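Local coordinates for hydrazine synthase subunit alpha (Candidatus Kuenenia stuttgartiensis, PDB 5C2V), which catalyses the condensation of hydroxylamine with ammonia to form hydrazine, the second half-reaction of the heme c-containing hydrazine synthase complex, at residues Lys535-Gln540 with Ala725-Asn730; Ile506-Val511 with Ile757-Asp762; Arg189-Thr192 with Lys196-Gln199; Thr163-Phe168 with Asp262-Ala267. All blocks are in the same frame, centred on the assembly; numbering follows the deposited sequence.

Interaction 1: residues Lys535-Gln540 with Ala725-Asn730; sequences KGMSVQ and AELSAN
Met537 and Leu727 make a small apolar contact where the heme-binding middle domain meets the C-terminal cytochrome c domain. Met537 sits just before strand 538-541. Leu727 belongs to the long loop between helices 717-722 and 751-762, and its side chain is about 12 Å from that of His745, an axial ligand of the second heme. About 112 Å² is buried in total, and the backbones stay well apart. The nearest CA atoms, those of Met537 and Leu727, are 9.5 Å from each other, so the contact is made by side chains. CE of Met537 lies 3.8 Å from CD1 of Leu727. SD of Met537 is 3.9 Å from the same CD1, and the second methyl, CD2, is 4.1 Å from CE of Met537. The two side chains meet at about a right angle. Met537 is extended through chi2 but bends at chi3 (-61°), and this turn brings CE across both methyl groups of Leu727. Lys535 adds a looser contact with the middle of its chain, CD standing 4.2 Å from Leu727 CD2. Its NZ is directed elsewhere, in a weak hydrogen bond to Asn604 OD1. Val719 of helix 717-722 touches both Met537 and Leu727 and carries the apolar patch on into the cytochrome c domain. The contact is dispersive and shape-dependent, with no polar bond between the two segments to fix its orientation.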
loop_
_atom_site.group_PDB
_atom_site.type_symbol
_atom_site.label_atom_id
_atom_site.label_comp_id
_atom_site.label_asym_id
_atom_site.label_seq_id
_atom_site.Cartn_x
_atom_site.Cartn_y
_atom_site.Cartn_z
ATOM N N LYS D 535 -27.912 2.676 15.755
ATOM C CA LYS D 535 -28.151 4.089 15.474
ATOM C C LYS D 535 -28.408 4.348 13.989
ATOM O O LYS D 535 -28.705 5.476 13.593
ATOM C CB LYS D 535 -26.979 4.942 15.962
ATOM C CG LYS D 535 -26.880 5.025 17.477
ATOM C CD LYS D 535 -25.853 6.052 17.922
ATOM C CE LYS D 535 -25.855 6.198 19.435
ATOM N NZ LYS D 535 -27.198 6.592 19.950
ATOM N N GLY D 536 -28.298 3.304 13.172
ATOM C CA GLY D 536 -28.585 3.419 11.752
ATOM C C GLY D 536 -27.406 3.841 10.896
ATOM O O GLY D 536 -27.588 4.381 9.805
ATOM N N MET D 537 -26.195 3.596 11.383
ATOM C CA MET D 537 -24.988 3.999 10.666
ATOM C C MET D 537 -24.223 2.790 10.132
ATOM O O MET D 537 -24.262 1.712 10.723
ATOM C CB MET D 537 -24.086 4.835 11.576
ATOM C CG MET D 537 -24.760 6.083 12.126
ATOM S SD MET D 537 -23.691 7.050 13.208
ATOM C CE MET D 537 -23.370 5.865 14.510
ATOM N N SER D 538 -23.524 2.976 9.016
ATOM C CA SER D 538 -22.818 1.872 8.377
ATOM C C SER D 538 -21.531 1.511 9.114
ATOM O O SER D 538 -20.625 2.334 9.250
ATOM C CB SER D 538 -22.500 2.218 6.921
ATOM O OG SER D 538 -21.710 1.210 6.316
ATOM N N VAL D 539 -21.461 0.269 9.583
ATOM C CA VAL D 539 -20.257 -0.258 10.212
ATOM C C VAL D 539 -19.267 -0.719 9.148
ATOM O O VAL D 539 -18.060 -0.501 9.262
ATOM C CB VAL D 539 -20.585 -1.430 11.161
ATOM C CG1 VAL D 539 -19.314 -1.973 11.800
ATOM C CG2 VAL D 539 -21.571 -0.983 12.230
ATOM N N GLN D 540 -19.793 -1.361 8.110
ATOM C CA GLN D 540 -18.974 -1.855 7.012
ATOM C C GLN D 540 -19.718 -1.705 5.690
ATOM O O GLN D 540 -20.919 -1.971 5.608
ATOM C CB GLN D 540 -18.588 -3.317 7.252
ATOM C CG GLN D 540 -17.547 -3.872 6.292
ATOM C CD GLN D 540 -17.069 -5.254 6.700
ATOM O OE1 GLN D 540 -17.517 -5.807 7.704
ATOM N NE2 GLN D 540 -16.151 -5.819 5.921
ATOM N N ALA D 725 -20.694 11.875 21.139
ATOM C CA ALA D 725 -20.187 10.625 21.699
ATOM C C ALA D 725 -19.114 10.036 20.789
ATOM O O ALA D 725 -18.988 10.445 19.636
ATOM C CB ALA D 725 -21.321 9.631 21.899
ATOM N N GLU D 726 -18.340 9.080 21.297
ATOM C CA GLU D 726 -17.384 8.398 20.434
ATOM C C GLU D 726 -18.052 7.155 19.846
ATOM O O GLU D 726 -18.322 6.172 20.536
ATOM C CB GLU D 726 -16.089 8.054 21.192
ATOM C CG GLU D 726 -16.231 7.210 22.452
ATOM C CD GLU D 726 -14.884 6.888 23.082
ATOM O OE1 GLU D 726 -14.019 6.324 22.379
ATOM O OE2 GLU D 726 -14.692 7.193 24.278
ATOM N N LEU D 727 -18.331 7.232 18.550
ATOM C CA LEU D 727 -19.161 6.247 17.871
ATOM C C LEU D 727 -18.403 4.996 17.429
ATOM O O LEU D 727 -18.927 3.887 17.515
ATOM C CB LEU D 727 -19.845 6.904 16.673
ATOM C CG LEU D 727 -20.774 8.052 17.076
ATOM C CD1 LEU D 727 -21.328 8.764 15.858
ATOM C CD2 LEU D 727 -21.902 7.541 17.960
ATOM N N SER D 728 -17.176 5.176 16.952
ATOM C CA SER D 728 -16.410 4.056 16.417
ATOM C C SER D 728 -15.059 3.888 17.104
ATOM O O SER D 728 -14.710 4.645 18.009
ATOM C CB SER D 728 -16.202 4.229 14.912
ATOM O OG SER D 728 -15.351 5.328 14.640
ATOM N N ALA D 729 -14.305 2.887 16.661
ATOM C CA ALA D 729 -12.987 2.610 17.216
ATOM C C ALA D 729 -11.903 3.333 16.424
ATOM O O ALA D 729 -10.714 3.180 16.701
ATOM C CB ALA D 729 -12.722 1.113 17.235
ATOM N N ASN D 730 -12.319 4.114 15.434
ATOM C CA ASN D 730 -11.381 4.932 14.680
ATOM C C ASN D 730 -11.619 6.409 14.960
ATOM O O ASN D 730 -12.615 6.983 14.519
ATOM C CB ASN D 730 -11.502 4.656 13.180
ATOM C CG ASN D 730 -11.455 3.177 12.854
ATOM O OD1 ASN D 730 -10.388 2.564 12.841
ATOM N ND2 ASN D 730 -12.618 2.597 12.584
#

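Interaction 2: residues Ile506-Val511 with Ile757-Asp762; sequences IGYQYV and IVEWID
Tyr508 and Glu759 meet through one buried hydrogen bond, and this is where strand 503-510 reaches helix 751-762. The phenol OH of Tyr508 donates to OE2 of Glu759 at 2.5 Å. OE2 accepts with its anti lone pair, the one turned away from OE1. The carboxylate comes to the edge of the Tyr508 ring, near its plane, and the two planes differ by only 14°. OE2 is accordingly 3.4 Å from CZ of Tyr508, and CG of Glu759 is 3.3 Å from Tyr508 OH. The Glu759 chain is extended beyond CG (chi2 -176°), which carries its acid out from the helix to the phenol. Beyond this pair the two segments do not touch. The CA atoms of Tyr508 and Glu759 are 11.6 Å apart, and the contact buries 75 Å² in all. There is no solvent side here, because both residues are buried and other parts of the chain surround them. Two arginines complete the polar cluster. Arg463 NE is hydrogen-bonded to Tyr508 OH, while Arg642 NH2 forms a salt bridge with Glu759 OE2. Their positive charge would be expected to favour an ionised Glu759. The strand runs beside strand 461-467, with a classic beta bulge at Ile506 and Gly507, and Tyr508 also bonds through its backbone to Phe594. On the helix, Ile757 and Ile761 pack against helix 717-722.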
loop_
_atom_site.group_PDB
_atom_site.type_symbol
_atom_site.label_atom_id
_atom_site.label_comp_id
_atom_site.label_asym_id
_atom_site.label_seq_id
_atom_site.Cartn_x
_atom_site.Cartn_y
_atom_site.Cartn_z
ATOM N N ILE D 506 -31.847 2.353 -2.581
ATOM C CA ILE D 506 -32.799 1.316 -2.960
ATOM C C ILE D 506 -33.758 1.110 -1.800
ATOM O O ILE D 506 -34.976 1.073 -1.985
ATOM C CB ILE D 506 -32.107 -0.015 -3.317
ATOM C CG1 ILE D 506 -31.626 0.008 -4.765
ATOM C CG2 ILE D 506 -33.054 -1.188 -3.116
ATOM C CD1 ILE D 506 -31.003 -1.289 -5.220
ATOM N N GLY D 507 -33.204 0.989 -0.598
ATOM C CA GLY D 507 -34.041 0.896 0.585
ATOM C C GLY D 507 -33.398 0.140 1.726
ATOM O O GLY D 507 -32.306 -0.392 1.586
ATOM N N TYR D 508 -34.089 0.069 2.856
ATOM C CA TYR D 508 -33.535 -0.579 4.038
ATOM C C TYR D 508 -34.225 -1.903 4.330
ATOM O O TYR D 508 -35.409 -2.071 4.040
ATOM C CB TYR D 508 -33.652 0.336 5.253
ATOM C CG TYR D 508 -32.841 1.607 5.163
ATOM C CD1 TYR D 508 -31.577 1.687 5.735
ATOM C CD2 TYR D 508 -33.347 2.736 4.528
ATOM C CE1 TYR D 508 -30.838 2.851 5.671
ATOM C CE2 TYR D 508 -32.612 3.905 4.459
ATOM C CZ TYR D 508 -31.358 3.955 5.030
ATOM O OH TYR D 508 -30.620 5.115 4.963
ATOM N N GLN D 509 -33.482 -2.845 4.904
ATOM C CA GLN D 509 -34.074 -4.121 5.297
ATOM C C GLN D 509 -33.564 -4.573 6.660
ATOM O O GLN D 509 -32.370 -4.507 6.929
ATOM C CB GLN D 509 -33.783 -5.194 4.247
ATOM C CG GLN D 509 -34.553 -6.483 4.468
ATOM C CD GLN D 509 -36.053 -6.270 4.445
ATOM O OE1 GLN D 509 -36.773 -6.759 5.315
ATOM N NE2 GLN D 509 -36.532 -5.536 3.447
ATOM N N TYR D 510 -34.464 -5.040 7.519
ATOM C CA TYR D 510 -34.074 -5.432 8.871
ATOM C C TYR D 510 -33.199 -6.684 8.873
ATOM O O TYR D 510 -33.201 -7.461 7.919
ATOM C CB TYR D 510 -35.309 -5.652 9.752
ATOM C CG TYR D 510 -36.236 -6.763 9.301
ATOM C CD1 TYR D 510 -36.037 -8.074 9.718
ATOM C CD2 TYR D 510 -37.322 -6.496 8.478
ATOM C CE1 TYR D 510 -36.885 -9.090 9.314
ATOM C CE2 TYR D 510 -38.176 -7.506 8.071
ATOM C CZ TYR D 510 -37.953 -8.800 8.492
ATOM O OH TYR D 510 -38.799 -9.807 8.089
ATOM N N VAL D 511 -32.446 -6.861 9.955
ATOM C CA VAL D 511 -31.574 -8.018 10.113
ATOM C C VAL D 511 -31.997 -8.843 11.326
ATOM O O VAL D 511 -32.269 -8.295 12.394
ATOM C CB VAL D 511 -30.095 -7.592 10.262
ATOM C CG1 VAL D 511 -29.217 -8.789 10.598
ATOM C CG2 VAL D 511 -29.608 -6.917 8.992
ATOM N N ILE D 757 -28.236 13.936 7.491
ATOM C CA ILE D 757 -26.797 14.152 7.360
ATOM C C ILE D 757 -26.048 12.816 7.362
ATOM O O ILE D 757 -25.146 12.597 6.544
ATOM C CB ILE D 757 -26.256 15.051 8.488
ATOM C CG1 ILE D 757 -26.917 16.430 8.429
ATOM C CG2 ILE D 757 -24.744 15.184 8.390
ATOM C CD1 ILE D 757 -26.429 17.387 9.493
ATOM N N VAL D 758 -26.434 11.927 8.275
ATOM C CA VAL D 758 -25.845 10.591 8.352
ATOM C C VAL D 758 -25.968 9.844 7.024
ATOM O O VAL D 758 -24.987 9.298 6.513
ATOM C CB VAL D 758 -26.502 9.748 9.464
ATOM C CG1 VAL D 758 -26.002 8.311 9.410
ATOM C CG2 VAL D 758 -26.230 10.362 10.830
ATOM N N GLU D 759 -27.178 9.835 6.470
ATOM C CA GLU D 759 -27.435 9.206 5.180
ATOM C C GLU D 759 -26.594 9.834 4.078
ATOM O O GLU D 759 -26.028 9.127 3.242
ATOM C CB GLU D 759 -28.918 9.306 4.815
ATOM C CG GLU D 759 -29.805 8.302 5.525
ATOM C CD GLU D 759 -31.246 8.370 5.057
ATOM O OE1 GLU D 759 -31.726 9.487 4.768
ATOM O OE2 GLU D 759 -31.894 7.307 4.972
ATOM N N TRP D 760 -26.521 11.161 4.084
ATOM C CA TRP D 760 -25.732 11.889 3.097
ATOM C C TRP D 760 -24.273 11.449 3.119
ATOM O O TRP D 760 -23.682 11.189 2.071
ATOM C CB TRP D 760 -25.826 13.397 3.336
ATOM C CG TRP D 760 -24.842 14.189 2.529
ATOM C CD1 TRP D 760 -24.786 14.288 1.169
ATOM C CD2 TRP D 760 -23.774 14.999 3.035
ATOM N NE1 TRP D 760 -23.747 15.106 0.797
ATOM C CE2 TRP D 760 -23.111 15.556 1.924
ATOM C CE3 TRP D 760 -23.314 15.307 4.318
ATOM C CZ2 TRP D 760 -22.012 16.402 2.056
ATOM C CZ3 TRP D 760 -22.224 16.148 4.449
ATOM C CH2 TRP D 760 -21.585 16.686 3.326
ATOM N N ILE D 761 -23.699 11.356 4.314
ATOM C CA ILE D 761 -22.305 10.948 4.449
ATOM C C ILE D 761 -22.098 9.486 4.051
ATOM O O ILE D 761 -21.143 9.156 3.345
ATOM C CB ILE D 761 -21.795 11.164 5.885
ATOM C CG1 ILE D 761 -21.877 12.646 6.254
ATOM C CG2 ILE D 761 -20.370 10.667 6.029
ATOM C CD1 ILE D 761 -21.281 12.974 7.602
ATOM N N ASP D 762 -23.000 8.614 4.495
ATOM C CA ASP D 762 -22.912 7.191 4.171
ATOM C C ASP D 762 -23.051 6.932 2.671
ATOM O O ASP D 762 -22.523 5.948 2.153
ATOM C CB ASP D 762 -23.978 6.403 4.935
ATOM C CG ASP D 762 -23.449 5.804 6.222
ATOM O OD1 ASP D 762 -22.327 6.168 6.633
ATOM O OD2 ASP D 762 -24.157 4.972 6.825
#

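Interaction 3: residues Arg189-Thr192 with Lys196-Gln199; sequences RLDT and KIIQ
Asp191 joins the end of a strand to the first turn of a helix in a strand-turn-helix connection. The strand, 186-191, belongs to an antiparallel sheet of the propeller-containing N-terminal domain, and helix 196-201 follows it after a short turn. Ile198 N donates to OD2 of Asp191 at 2.7 Å. The bond is fairly straight, with an N-H...O angle of 162°, and the N-H meets OD2 almost end-on. OD2 also lies 3.0 Å from Ile197 N. The other oxygen, OD1, is used within the turn, where its hydrogen bond to Gln193 N makes an Asx turn. The carboxylate thus bonds to both the turn and the start of the helix. Amide groups at a helix N terminus would be expected to favour its negative charge. Chi1 of -162° swings the carboxylate away from the Asp191 backbone N and towards the helix. The side chains of Ile197 and Ile198 lie beside the carboxylate, with CG1 of Ile198 near OD2 and CB of Ile197 near both oxygens. OG1 of Thr192 lies 4.1 Å from CD1 of Ile197 and is also hydrogen-bonded to Thr163 OG1. Arg189 is held by a salt bridge from NE to Asp219 and by a cation-pi contact with Trp264. CD1 of Ile198 lies over one face of the Arg189 guanidinium, 4.4 Å from NH1.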
loop_
_atom_site.group_PDB
_atom_site.type_symbol
_atom_site.label_atom_id
_atom_site.label_comp_id
_atom_site.label_asym_id
_atom_site.label_seq_id
_atom_site.Cartn_x
_atom_site.Cartn_y
_atom_site.Cartn_z
ATOM N N ARG D 189 -25.232 -11.183 -23.913
ATOM C CA ARG D 189 -25.461 -12.461 -24.573
ATOM C C ARG D 189 -26.344 -12.227 -25.795
ATOM O O ARG D 189 -27.260 -11.401 -25.768
ATOM C CB ARG D 189 -26.093 -13.481 -23.622
ATOM C CG ARG D 189 -27.501 -13.155 -23.153
ATOM C CD ARG D 189 -28.081 -14.317 -22.360
ATOM N NE ARG D 189 -29.382 -14.001 -21.778
ATOM C CZ ARG D 189 -30.106 -14.857 -21.063
ATOM N NH1 ARG D 189 -29.656 -16.085 -20.843
ATOM N NH2 ARG D 189 -31.280 -14.487 -20.570
ATOM N N LEU D 190 -26.053 -12.951 -26.870
ATOM C CA LEU D 190 -26.703 -12.707 -28.151
ATOM C C LEU D 190 -27.237 -13.990 -28.777
ATOM O O LEU D 190 -26.480 -14.923 -29.053
ATOM C CB LEU D 190 -25.723 -12.016 -29.109
ATOM C CG LEU D 190 -26.151 -11.685 -30.541
ATOM C CD1 LEU D 190 -25.488 -10.399 -30.991
ATOM C CD2 LEU D 190 -25.787 -12.806 -31.500
ATOM N N ASP D 191 -28.547 -14.025 -28.995
ATOM C CA ASP D 191 -29.173 -15.110 -29.735
ATOM C C ASP D 191 -29.038 -14.836 -31.227
ATOM O O ASP D 191 -29.497 -13.800 -31.732
ATOM C CB ASP D 191 -30.644 -15.269 -29.341
ATOM C CG ASP D 191 -31.214 -16.619 -29.742
ATOM O OD1 ASP D 191 -30.872 -17.120 -30.834
ATOM O OD2 ASP D 191 -32.006 -17.185 -28.960
ATOM N N THR D 192 -28.397 -15.777 -31.916
ATOM C CA THR D 192 -28.087 -15.651 -33.334
ATOM C C THR D 192 -29.258 -16.034 -34.232
ATOM O O THR D 192 -29.278 -15.689 -35.412
ATOM C CB THR D 192 -26.877 -16.530 -33.716
ATOM O OG1 THR D 192 -27.214 -17.912 -33.547
ATOM C CG2 THR D 192 -25.675 -16.198 -32.845
ATOM N N LYS D 196 -34.791 -17.629 -31.116
ATOM C CA LYS D 196 -35.375 -18.959 -31.165
ATOM C C LYS D 196 -34.548 -19.980 -30.388
ATOM O O LYS D 196 -35.062 -21.025 -30.012
ATOM C CB LYS D 196 -35.570 -19.404 -32.619
ATOM C CG LYS D 196 -36.816 -18.804 -33.271
ATOM C CD LYS D 196 -36.473 -17.536 -34.033
ATOM C CE LYS D 196 -37.701 -16.833 -34.579
ATOM N NZ LYS D 196 -37.313 -15.660 -35.412
ATOM N N ILE D 197 -33.277 -19.678 -30.133
ATOM C CA ILE D 197 -32.438 -20.574 -29.336
ATOM C C ILE D 197 -32.791 -20.443 -27.857
ATOM O O ILE D 197 -32.870 -21.438 -27.130
ATOM C CB ILE D 197 -30.940 -20.290 -29.550
ATOM C CG1 ILE D 197 -30.535 -20.732 -30.958
ATOM C CG2 ILE D 197 -30.092 -21.004 -28.499
ATOM C CD1 ILE D 197 -29.046 -20.730 -31.208
ATOM N N ILE D 198 -33.020 -19.209 -27.423
ATOM C CA ILE D 198 -33.527 -18.943 -26.084
ATOM C C ILE D 198 -34.920 -19.554 -25.939
ATOM O O ILE D 198 -35.282 -20.066 -24.880
ATOM C CB ILE D 198 -33.572 -17.427 -25.792
ATOM C CG1 ILE D 198 -32.156 -16.854 -25.764
ATOM C CG2 ILE D 198 -34.268 -17.145 -24.472
ATOM C CD1 ILE D 198 -31.284 -17.442 -24.678
ATOM N N GLN D 199 -35.688 -19.519 -27.023
ATOM C CA GLN D 199 -37.016 -20.121 -27.037
ATOM C C GLN D 199 -36.912 -21.640 -26.973
ATOM O O GLN D 199 -37.801 -22.315 -26.457
ATOM C CB GLN D 199 -37.792 -19.692 -28.284
ATOM C CG GLN D 199 -39.273 -20.025 -28.230
ATOM C CD GLN D 199 -40.040 -19.489 -29.423
ATOM O OE1 GLN D 199 -39.452 -19.066 -30.419
ATOM N NE2 GLN D 199 -41.363 -19.503 -29.325
#

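Interaction 4: residues Thr163-Phe168 with Asp262-Ala267; sequences TGMIIF and DNWDGA
Strand residues Met165-Phe168 run past a type I beta turn from Asn263 to Gly266, with the CA atoms of Ile167 and Trp264 7.5 Å apart. The turn is closed by the backbone bond from Gly266 N to Asn263 O, and Gly266 leaves it with a positive phi of 75°. This turn presents Trp264 to the strand. Its chi1 of 66° places the indole between the backbone N and the carbonyl carbon and turns the ring edge towards Met165, while Ile167 lies by the CB. Met165 meets the ring at its edge and not over a face. CE of Met165 lies in the indole plane, 3.7 Å from CZ3 of Trp264, and CG of Met165 is 3.9 Å from the same atom. The methionine chain runs roughly perpendicular to the tryptophan side chain. Met165 is bent at chi2 and again at chi3, so both CG and CE come near CZ3. Ile167 touches the base of the tryptophan, its CD1 being 4.3 Å from CB of Trp264. The alternation of the strand puts Met165 and Ile167 on the same side, facing the turn. All three residues are buried. Outside the pair, Trp264 NE1 is hydrogen-bonded to Ile397 O, and the indole also meets the ring of Tyr131. The turn links strands 256-262 and 270-273 of the next sheet along the chain. A strand of one sheet against a turn of the next is consistent with packing between successive blades of the six-bladed beta-propeller in this domain.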
loop_
_atom_site.group_PDB
_atom_site.type_symbol
_atom_site.label_atom_id
_atom_site.label_comp_id
_atom_site.label_asym_id
_atom_site.label_seq_id
_atom_site.Cartn_x
_atom_site.Cartn_y
_atom_site.Cartn_z
ATOM N N THR D 163 -26.783 -23.481 -33.386
ATOM C CA THR D 163 -25.545 -22.810 -33.741
ATOM C C THR D 163 -24.843 -22.414 -32.458
ATOM O O THR D 163 -23.743 -22.882 -32.160
ATOM C CB THR D 163 -25.795 -21.566 -34.615
ATOM O OG1 THR D 163 -26.830 -20.770 -34.026
ATOM C CG2 THR D 163 -26.225 -21.978 -36.014
ATOM N N GLY D 164 -25.498 -21.546 -31.699
ATOM C CA GLY D 164 -24.999 -21.152 -30.399
ATOM C C GLY D 164 -25.408 -19.747 -30.022
ATOM O O GLY D 164 -26.316 -19.159 -30.608
ATOM N N MET D 165 -24.719 -19.213 -29.023
ATOM C CA MET D 165 -24.931 -17.857 -28.555
ATOM C C MET D 165 -23.629 -17.089 -28.719
ATOM O O MET D 165 -22.561 -17.691 -28.840
ATOM C CB MET D 165 -25.381 -17.851 -27.095
ATOM C CG MET D 165 -26.639 -18.660 -26.823
ATOM S SD MET D 165 -28.135 -17.808 -27.350
ATOM C CE MET D 165 -28.107 -16.391 -26.254
ATOM N N ILE D 166 -23.711 -15.764 -28.736
ATOM C CA ILE D 166 -22.505 -14.951 -28.814
ATOM C C ILE D 166 -22.392 -14.017 -27.617
ATOM O O ILE D 166 -23.221 -13.129 -27.428
ATOM C CB ILE D 166 -22.456 -14.123 -30.110
ATOM C CG1 ILE D 166 -22.280 -15.042 -31.320
ATOM C CG2 ILE D 166 -21.315 -13.120 -30.055
ATOM C CD1 ILE D 166 -22.106 -14.303 -32.629
ATOM N N ILE D 167 -21.361 -14.229 -26.806
ATOM C CA ILE D 167 -21.104 -13.364 -25.663
ATOM C C ILE D 167 -20.087 -12.302 -26.052
ATOM O O ILE D 167 -18.961 -12.626 -26.424
ATOM C CB ILE D 167 -20.575 -14.155 -24.451
ATOM C CG1 ILE D 167 -21.412 -15.417 -24.223
ATOM C CG2 ILE D 167 -20.555 -13.276 -23.209
ATOM C CD1 ILE D 167 -22.868 -15.143 -23.926
ATOM N N PHE D 168 -20.473 -11.033 -25.974
ATOM C CA PHE D 168 -19.550 -9.971 -26.364
ATOM C C PHE D 168 -19.553 -8.813 -25.376
ATOM O O PHE D 168 -20.429 -8.718 -24.521
ATOM C CB PHE D 168 -19.878 -9.461 -27.772
ATOM C CG PHE D 168 -21.134 -8.635 -27.850
ATOM C CD1 PHE D 168 -22.371 -9.239 -27.996
ATOM C CD2 PHE D 168 -21.073 -7.251 -27.797
ATOM C CE1 PHE D 168 -23.525 -8.480 -28.074
ATOM C CE2 PHE D 168 -22.222 -6.487 -27.872
ATOM C CZ PHE D 168 -23.450 -7.102 -28.013
ATOM N N ASP D 262 -18.525 -15.405 -14.516
ATOM C CA ASP D 262 -19.967 -15.267 -14.347
ATOM C C ASP D 262 -20.692 -16.233 -15.275
ATOM O O ASP D 262 -20.162 -16.615 -16.317
ATOM C CB ASP D 262 -20.409 -13.827 -14.628
ATOM C CG ASP D 262 -21.815 -13.536 -14.128
ATOM O OD1 ASP D 262 -22.535 -14.487 -13.759
ATOM O OD2 ASP D 262 -22.203 -12.349 -14.109
ATOM N N ASN D 263 -21.902 -16.631 -14.896
ATOM C CA ASN D 263 -22.728 -17.454 -15.768
ATOM C C ASN D 263 -23.120 -16.657 -17.005
ATOM O O ASN D 263 -23.180 -15.429 -16.963
ATOM C CB ASN D 263 -23.969 -17.957 -15.031
ATOM C CG ASN D 263 -23.641 -19.000 -13.981
ATOM O OD1 ASN D 263 -24.093 -18.912 -12.839
ATOM N ND2 ASN D 263 -22.850 -19.997 -14.363
ATOM N N TRP D 264 -23.385 -17.354 -18.107
ATOM C CA TRP D 264 -23.616 -16.686 -19.384
ATOM C C TRP D 264 -24.894 -15.846 -19.387
ATOM O O TRP D 264 -25.097 -15.026 -20.282
ATOM C CB TRP D 264 -23.650 -17.714 -20.521
ATOM C CG TRP D 264 -24.794 -18.676 -20.465
ATOM C CD1 TRP D 264 -24.948 -19.719 -19.598
ATOM C CD2 TRP D 264 -25.933 -18.704 -21.334
ATOM N NE1 TRP D 264 -26.119 -20.385 -19.864
ATOM C CE2 TRP D 264 -26.741 -19.782 -20.925
ATOM C CE3 TRP D 264 -26.349 -17.919 -22.412
ATOM C CZ2 TRP D 264 -27.943 -20.096 -21.557
ATOM C CZ3 TRP D 264 -27.543 -18.230 -23.038
ATOM C CH2 TRP D 264 -28.326 -19.308 -22.608
ATOM N N ASP D 265 -25.754 -16.056 -18.395
ATOM C CA ASP D 265 -26.910 -15.187 -18.199
ATOM C C ASP D 265 -26.638 -14.123 -17.135
ATOM O O ASP D 265 -27.476 -13.257 -16.884
ATOM C CB ASP D 265 -28.145 -16.008 -17.818
ATOM C CG ASP D 265 -27.934 -16.828 -16.562
ATOM O OD1 ASP D 265 -26.781 -17.230 -16.303
ATOM O OD2 ASP D 265 -28.919 -17.072 -15.835
ATOM N N GLY D 266 -25.462 -14.188 -16.516
ATOM C CA GLY D 266 -25.088 -13.241 -15.480
ATOM C C GLY D 266 -25.789 -13.495 -14.156
ATOM O O GLY D 266 -26.109 -12.559 -13.421
ATOM N N ALA D 267 -26.029 -14.766 -13.856
ATOM C CA ALA D 267 -26.734 -15.155 -12.640
ATOM C C ALA D 267 -25.838 -15.165 -11.402
ATOM O O ALA D 267 -26.292 -14.859 -10.300
ATOM C CB ALA D 267 -27.375 -16.522 -12.827
#

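How the interactions relate
From the N terminus, interaction 4 opens first, at 163-168. Interaction 3 opens and closes inside its loop, at 189-192 and 196-199, before 262-267 closes interaction 4. The two also touch: Leu190 O meets Ile166 N across neighbouring strands of one sheet. Both belong to the N-terminal domain. Much later, interaction 2 opens at 506-511 and interaction 1 at 535-540. Interaction 1 closes at 725-730, nested within interaction 2, which closes at 757-762. Both tie the middle domain to the cytochrome c domain, and Asp762 OD2 meets Ser538 N between them. The two pairs lie in series, none cross, and the centres of interactions 1 and 3 are about 49 Å apart.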